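Local structure of suppressor protein MPT5 (Saccharomyces cerevisiae, 5BZ1) at residues Ile57-Asn63 with Asn95-Ser101; Leu54-Leu58 with Asn88-Ile92. The protein binds specific sequences in the 3'-UTRs of target mRNAs through its Pumilio repeats and regulates gene expression post-transcriptionally. All blocks are in the same frame, centred on the assembly; numbering follows the deposited sequence.

Contact 1: residues Ile57-Asn63 with Asn95-Ser101; sequences ILDPFGN and NQYGTRS. With nucleotides of chain B.
Two successive Pumilio repeats of the PUF RNA-binding domain meet through equivalent loops, each leading into an RNA-facing helix (62-69 and 98-107). L58 lies opposite G98 (CA-CA 4.7 Å), N63 opposite S101 (5.6 Å). D59 and N95 (both chi1 t) cap the turns: D59 OD2 accepts from F61 N and G62 N, N95 OD1 from Y97 N and G98 N. Y97 (chi1 m) has the largest buried area; P60 CA sits over its ring face, 3.7 Å from the centroid, a CH-pi contact. L58 CD2 approaches N95 CG (3.6 Å), while a water donates to L58 O (2.8 Å) and accepts from N95 ND2 (3.0 Å). S101 OG (chi1 m) donates to I57 O (3.1 Å). The contact forms part of the RNA-binding surface. U9 and U7 of chain B flank opposite R100 guanidinium faces, and R100 NH2 donates to U9 OP2 (3.0 Å). N63 (chi1 p), its ND2 also bonded to D59 O, reads the U9 base edge, as PUF repeats do: N3 to OD1 2.7 Å, ND2 to O2 2.9 Å.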
# COMPACT_ATOMS: atom_id res chain seq x y z
N ILE A 57 -25.38 9.82 11.72
CA ILE A 57 -24.17 9.20 11.17
C ILE A 57 -23.15 8.89 12.27
O ILE A 57 -22.43 7.89 12.20
CB ILE A 57 -23.56 10.10 10.07
CG1 ILE A 57 -24.29 9.89 8.75
CG2 ILE A 57 -22.07 9.84 9.89
CD1 ILE A 57 -23.98 10.94 7.69
N LEU A 58 -23.13 9.74 13.29
CA LEU A 58 -22.19 9.59 14.39
C LEU A 58 -22.76 8.80 15.57
O LEU A 58 -22.06 8.57 16.57
CB LEU A 58 -21.73 10.97 14.87
CG LEU A 58 -21.12 11.87 13.79
CD1 LEU A 58 -20.82 13.25 14.35
CD2 LEU A 58 -19.85 11.24 13.24
N ASP A 59 -24.02 8.37 15.46
CA ASP A 59 -24.72 7.76 16.58
C ASP A 59 -24.50 6.25 16.65
O ASP A 59 -24.47 5.58 15.61
CB ASP A 59 -26.22 8.07 16.49
CG ASP A 59 -26.97 7.70 17.75
OD1 ASP A 59 -26.99 8.53 18.69
OD2 ASP A 59 -27.53 6.59 17.80
N PRO A 60 -24.33 5.72 17.87
CA PRO A 60 -24.10 4.28 18.10
C PRO A 60 -25.17 3.40 17.47
O PRO A 60 -24.86 2.27 17.07
CB PRO A 60 -24.18 4.16 19.63
CG PRO A 60 -23.73 5.49 20.13
CD PRO A 60 -24.25 6.50 19.12
N PHE A 61 -26.40 3.89 17.38
CA PHE A 61 -27.49 3.14 16.78
C PHE A 61 -27.97 3.78 15.48
O PHE A 61 -28.34 3.08 14.54
CB PHE A 61 -28.65 2.98 17.78
CG PHE A 61 -28.23 2.33 19.08
CD1 PHE A 61 -27.83 1.00 19.10
CD2 PHE A 61 -28.24 3.05 20.27
CE1 PHE A 61 -27.43 0.40 20.28
CE2 PHE A 61 -27.85 2.45 21.46
CZ PHE A 61 -27.44 1.12 21.47
N GLY A 62 -27.94 5.11 15.43
CA GLY A 62 -28.29 5.84 14.22
C GLY A 62 -27.47 5.46 12.99
O GLY A 62 -27.97 5.49 11.87
N ASN A 63 -26.21 5.11 13.21
CA ASN A 63 -25.33 4.74 12.10
C ASN A 63 -25.82 3.49 11.37
O ASN A 63 -25.63 3.35 10.16
CB ASN A 63 -23.87 4.59 12.56
CG ASN A 63 -23.57 3.21 13.13
OD1 ASN A 63 -23.24 2.27 12.39
ND2 ASN A 63 -23.65 3.08 14.45
N ASN A 95 -14.49 9.13 13.33
CA ASN A 95 -15.46 8.63 14.29
C ASN A 95 -15.67 7.12 14.13
O ASN A 95 -15.76 6.62 13.01
CB ASN A 95 -16.79 9.36 14.13
CG ASN A 95 -17.74 9.12 15.29
OD1 ASN A 95 -18.60 8.24 15.23
ND2 ASN A 95 -17.58 9.89 16.35
N GLN A 96 -15.76 6.41 15.25
CA GLN A 96 -15.87 4.95 15.22
C GLN A 96 -17.19 4.50 14.60
O GLN A 96 -17.27 3.41 14.03
CB GLN A 96 -15.70 4.36 16.63
CG GLN A 96 -16.81 4.71 17.61
CD GLN A 96 -16.66 4.00 18.94
OE1 GLN A 96 -16.44 2.79 18.99
NE2 GLN A 96 -16.78 4.76 20.03
N TYR A 97 -18.21 5.34 14.72
CA TYR A 97 -19.51 5.07 14.12
C TYR A 97 -19.59 5.75 12.75
O TYR A 97 -20.12 5.17 11.80
CB TYR A 97 -20.63 5.54 15.04
CG TYR A 97 -20.54 4.96 16.43
CD1 TYR A 97 -20.65 3.59 16.63
CD2 TYR A 97 -20.34 5.76 17.54
CE1 TYR A 97 -20.55 3.04 17.89
CE2 TYR A 97 -20.25 5.22 18.81
CZ TYR A 97 -20.36 3.86 18.97
OH TYR A 97 -20.26 3.31 20.23
N GLY A 98 -19.06 6.96 12.67
CA GLY A 98 -19.08 7.72 11.43
C GLY A 98 -18.40 7.02 10.27
O GLY A 98 -18.91 7.05 9.15
N THR A 99 -17.26 6.39 10.53
CA THR A 99 -16.52 5.70 9.48
C THR A 99 -17.35 4.58 8.84
O THR A 99 -17.24 4.35 7.64
CB THR A 99 -15.15 5.16 9.98
OG1 THR A 99 -14.40 4.63 8.88
CG2 THR A 99 -15.34 4.06 11.03
N ARG A 100 -18.18 3.90 9.63
CA ARG A 100 -19.02 2.83 9.11
C ARG A 100 -20.10 3.41 8.20
O ARG A 100 -20.37 2.87 7.12
CB ARG A 100 -19.67 2.04 10.25
CG ARG A 100 -18.71 1.53 11.32
CD ARG A 100 -17.74 0.48 10.78
NE ARG A 100 -16.94 -0.11 11.85
CZ ARG A 100 -16.91 -1.41 12.15
NH1 ARG A 100 -17.63 -2.27 11.44
NH2 ARG A 100 -16.15 -1.85 13.14
N SER A 101 -20.71 4.51 8.64
CA SER A 101 -21.71 5.22 7.85
C SER A 101 -21.14 5.69 6.51
O SER A 101 -21.73 5.48 5.46
CB SER A 101 -22.25 6.42 8.63
OG SER A 101 -22.88 6.02 9.82
P U B 9 -17.97 -5.19 14.46
OP1 U B 9 -18.93 -5.45 13.35
OP2 U B 9 -16.65 -4.59 14.16
O5' U B 9 -18.71 -4.27 15.53
C5' U B 9 -18.03 -3.75 16.66
C4' U B 9 -18.75 -2.55 17.21
O4' U B 9 -18.69 -1.48 16.23
C3' U B 9 -20.23 -2.75 17.46
O3' U B 9 -20.48 -3.32 18.73
C2' U B 9 -20.82 -1.36 17.29
O2' U B 9 -20.69 -0.59 18.48
C1' U B 9 -19.91 -0.76 16.21
N1 U B 9 -20.48 -0.83 14.85
C2 U B 9 -21.39 0.15 14.47
O2 U B 9 -21.75 1.04 15.22
N3 U B 9 -21.87 0.05 13.19
C4 U B 9 -21.53 -0.92 12.26
O4 U B 9 -22.06 -0.88 11.15
C5 U B 9 -20.58 -1.89 12.72
C6 U B 9 -20.09 -1.81 13.96
P U B 7 -8.93 -3.03 15.63
OP1 U B 7 -9.18 -1.85 16.49
OP2 U B 7 -8.39 -4.27 16.25
O5' U B 7 -10.29 -3.39 14.87
C5' U B 7 -11.41 -3.93 15.57
C4' U B 7 -12.32 -4.73 14.66
O4' U B 7 -13.21 -3.83 13.95
C3' U B 7 -11.62 -5.57 13.60
O3' U B 7 -12.36 -6.77 13.37
C2' U B 7 -11.71 -4.68 12.36
O2' U B 7 -11.60 -5.36 11.13
C1' U B 7 -13.09 -4.06 12.56
N1 U B 7 -13.32 -2.79 11.85
C2 U B 7 -14.08 -2.84 10.69
O2 U B 7 -14.55 -3.87 10.25
N3 U B 7 -14.28 -1.63 10.07
C4 U B 7 -13.80 -0.40 10.48
O4 U B 7 -14.07 0.60 9.81
C5 U B 7 -13.03 -0.44 11.69
C6 U B 7 -12.82 -1.60 12.32
P A B 10 -21.51 -4.55 18.90
OP1 A B 10 -21.30 -5.15 20.24
OP2 A B 10 -21.42 -5.40 17.69
O5' A B 10 -22.94 -3.84 18.92
C5' A B 10 -23.15 -2.66 19.69
C4' A B 10 -24.62 -2.44 19.98
O4' A B 10 -25.32 -2.16 18.74
C3' A B 10 -25.35 -3.62 20.62
O3' A B 10 -26.33 -3.12 21.54
C2' A B 10 -26.04 -4.27 19.44
O2' A B 10 -27.18 -5.04 19.77
C1' A B 10 -26.41 -3.05 18.60
N9 A B 10 -26.62 -3.33 17.17
C8 A B 10 -25.95 -4.20 16.35
N7 A B 10 -26.41 -4.21 15.12
C5 A B 10 -27.45 -3.28 15.13
C6 A B 10 -28.34 -2.83 14.13
N6 A B 10 -28.33 -3.26 12.87
N1 A B 10 -29.26 -1.91 14.49
C2 A B 10 -29.28 -1.46 15.75
N3 A B 10 -28.50 -1.81 16.77
C4 A B 10 -27.59 -2.74 16.39
O HOH W 1 -19.97 9.49 18.17

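Contact 2: residues Leu54-Leu58 with Asn88-Ile92; sequences LDLIL and NVFQI
This is apolar packing between the short first helices of two consecutive Pumilio repeats, 53-57 of repeat 2 and 89-93 of repeat 3, about 8 Å from the RNA at its nearest atom. Such packing of equivalent helices is how the repeats of a PUF domain, an alpha-solenoid, stack on one another. The backbone is helical over 54-57 and 89-92; L58 has already left the first helix (phi/psi -93/-1), and N88 sits at the N-cap position of the second but its side chain makes no capping bond. CA atoms stay 8.0 Å apart for L54 and N88 and 6.8 Å for L58 and I92, so side chains fill the space between. L54 (chi1 t, chi2 p) points across, its CD1 3.7 Å from I92 CG1 and its CD2 3.9 Å from N88 ND2. I92 (m, t) also receives I57 (m, t), CG2 to CG2 at 3.7 Å, and L58 CD2, 4.0 Å from I92 CA. At the exposed margin Q91 (t, t) lies along the leucines, NE2 3.5 Å from L58 CD1. No hydrogen bond crosses the interface. I85, at the end of helix 75-85, which runs from repeat 2 into repeat 3, touches L54, I57 and I92, while F90 turns to helix 129-137 of repeat 4.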
# COMPACT_ATOMS: atom_id res chain seq x y z
N LEU A 54 -26.04 14.39 10.17
CA LEU A 54 -24.71 14.31 10.77
C LEU A 54 -24.77 13.64 12.14
O LEU A 54 -23.93 12.79 12.46
CB LEU A 54 -24.06 15.69 10.89
CG LEU A 54 -22.68 15.68 11.55
CD1 LEU A 54 -21.70 14.84 10.73
CD2 LEU A 54 -22.14 17.09 11.74
N ASP A 55 -25.78 14.01 12.93
CA ASP A 55 -25.95 13.46 14.27
C ASP A 55 -26.13 11.94 14.22
O ASP A 55 -25.49 11.20 14.98
CB ASP A 55 -27.15 14.11 14.96
CG ASP A 55 -27.15 15.63 14.83
OD1 ASP A 55 -26.91 16.32 15.85
OD2 ASP A 55 -27.38 16.13 13.71
N LEU A 56 -27.00 11.48 13.33
CA LEU A 56 -27.30 10.06 13.19
C LEU A 56 -26.10 9.26 12.69
O LEU A 56 -25.83 8.16 13.17
CB LEU A 56 -28.50 9.87 12.26
CG LEU A 56 -29.80 10.49 12.76
CD1 LEU A 56 -30.94 10.25 11.78
CD2 LEU A 56 -30.15 9.95 14.13
N ILE A 57 -25.38 9.82 11.72
CA ILE A 57 -24.17 9.20 11.17
C ILE A 57 -23.15 8.89 12.27
O ILE A 57 -22.43 7.89 12.20
CB ILE A 57 -23.56 10.10 10.07
CG1 ILE A 57 -24.29 9.89 8.75
CG2 ILE A 57 -22.07 9.84 9.89
CD1 ILE A 57 -23.98 10.94 7.69
N LEU A 58 -23.13 9.74 13.29
CA LEU A 58 -22.19 9.59 14.39
C LEU A 58 -22.76 8.80 15.57
O LEU A 58 -22.06 8.57 16.57
CB LEU A 58 -21.73 10.97 14.87
CG LEU A 58 -21.12 11.87 13.79
CD1 LEU A 58 -20.82 13.25 14.35
CD2 LEU A 58 -19.85 11.24 13.24
N ASN A 88 -18.30 17.73 6.41
CA ASN A 88 -17.93 17.13 7.69
C ASN A 88 -17.22 15.78 7.59
O ASN A 88 -17.13 15.06 8.58
CB ASN A 88 -19.17 16.97 8.58
CG ASN A 88 -20.01 18.22 8.64
OD1 ASN A 88 -19.58 19.25 9.17
ND2 ASN A 88 -21.22 18.15 8.09
N VAL A 89 -16.72 15.45 6.40
CA VAL A 89 -16.12 14.13 6.17
C VAL A 89 -14.94 13.79 7.08
O VAL A 89 -14.73 12.63 7.42
CB VAL A 89 -15.73 13.91 4.69
CG1 VAL A 89 -16.98 13.80 3.82
CG2 VAL A 89 -14.83 15.03 4.19
N PHE A 90 -14.16 14.80 7.48
CA PHE A 90 -13.05 14.55 8.41
C PHE A 90 -13.56 14.09 9.76
O PHE A 90 -13.10 13.09 10.30
CB PHE A 90 -12.17 15.79 8.59
CG PHE A 90 -11.07 15.59 9.61
CD1 PHE A 90 -9.93 14.87 9.29
CD2 PHE A 90 -11.18 16.12 10.89
CE1 PHE A 90 -8.91 14.67 10.22
CE2 PHE A 90 -10.17 15.92 11.83
CZ PHE A 90 -9.04 15.20 11.49
N GLN A 91 -14.51 14.84 10.31
CA GLN A 91 -15.11 14.52 11.61
C GLN A 91 -15.76 13.14 11.58
O GLN A 91 -15.67 12.36 12.53
CB GLN A 91 -16.15 15.57 11.97
CG GLN A 91 -17.02 15.20 13.17
CD GLN A 91 -18.14 16.19 13.39
OE1 GLN A 91 -18.38 17.06 12.55
NE2 GLN A 91 -18.82 16.07 14.52
N ILE A 92 -16.43 12.84 10.47
CA ILE A 92 -17.10 11.57 10.30
C ILE A 92 -16.11 10.41 10.19
O ILE A 92 -16.31 9.36 10.81
CB ILE A 92 -18.01 11.60 9.06
CG1 ILE A 92 -19.16 12.60 9.27
CG2 ILE A 92 -18.56 10.22 8.76
CD1 ILE A 92 -19.96 12.91 8.01

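From the N terminus, the chain runs through helix 53-57 and the turn after it into helix 62-69, then along helix 75-85 to repeat 3, where helix 89-93 leads into 98-107. Contact 2 closes the shorter loop, with 29 residues between its segments; contact 1 closes one of 31. Both begin within helix 53-57 and share I57 and L58, and their spans are staggered along the chain rather than nested. Their centres are 7 Å apart, and G98 O touches I92 CG2 at 3.2 Å. Together they form a continuous seam between repeats 2 and 3: contact 2 joins the first helices, and contact 1 carries on through the loops to the helices facing the RNA.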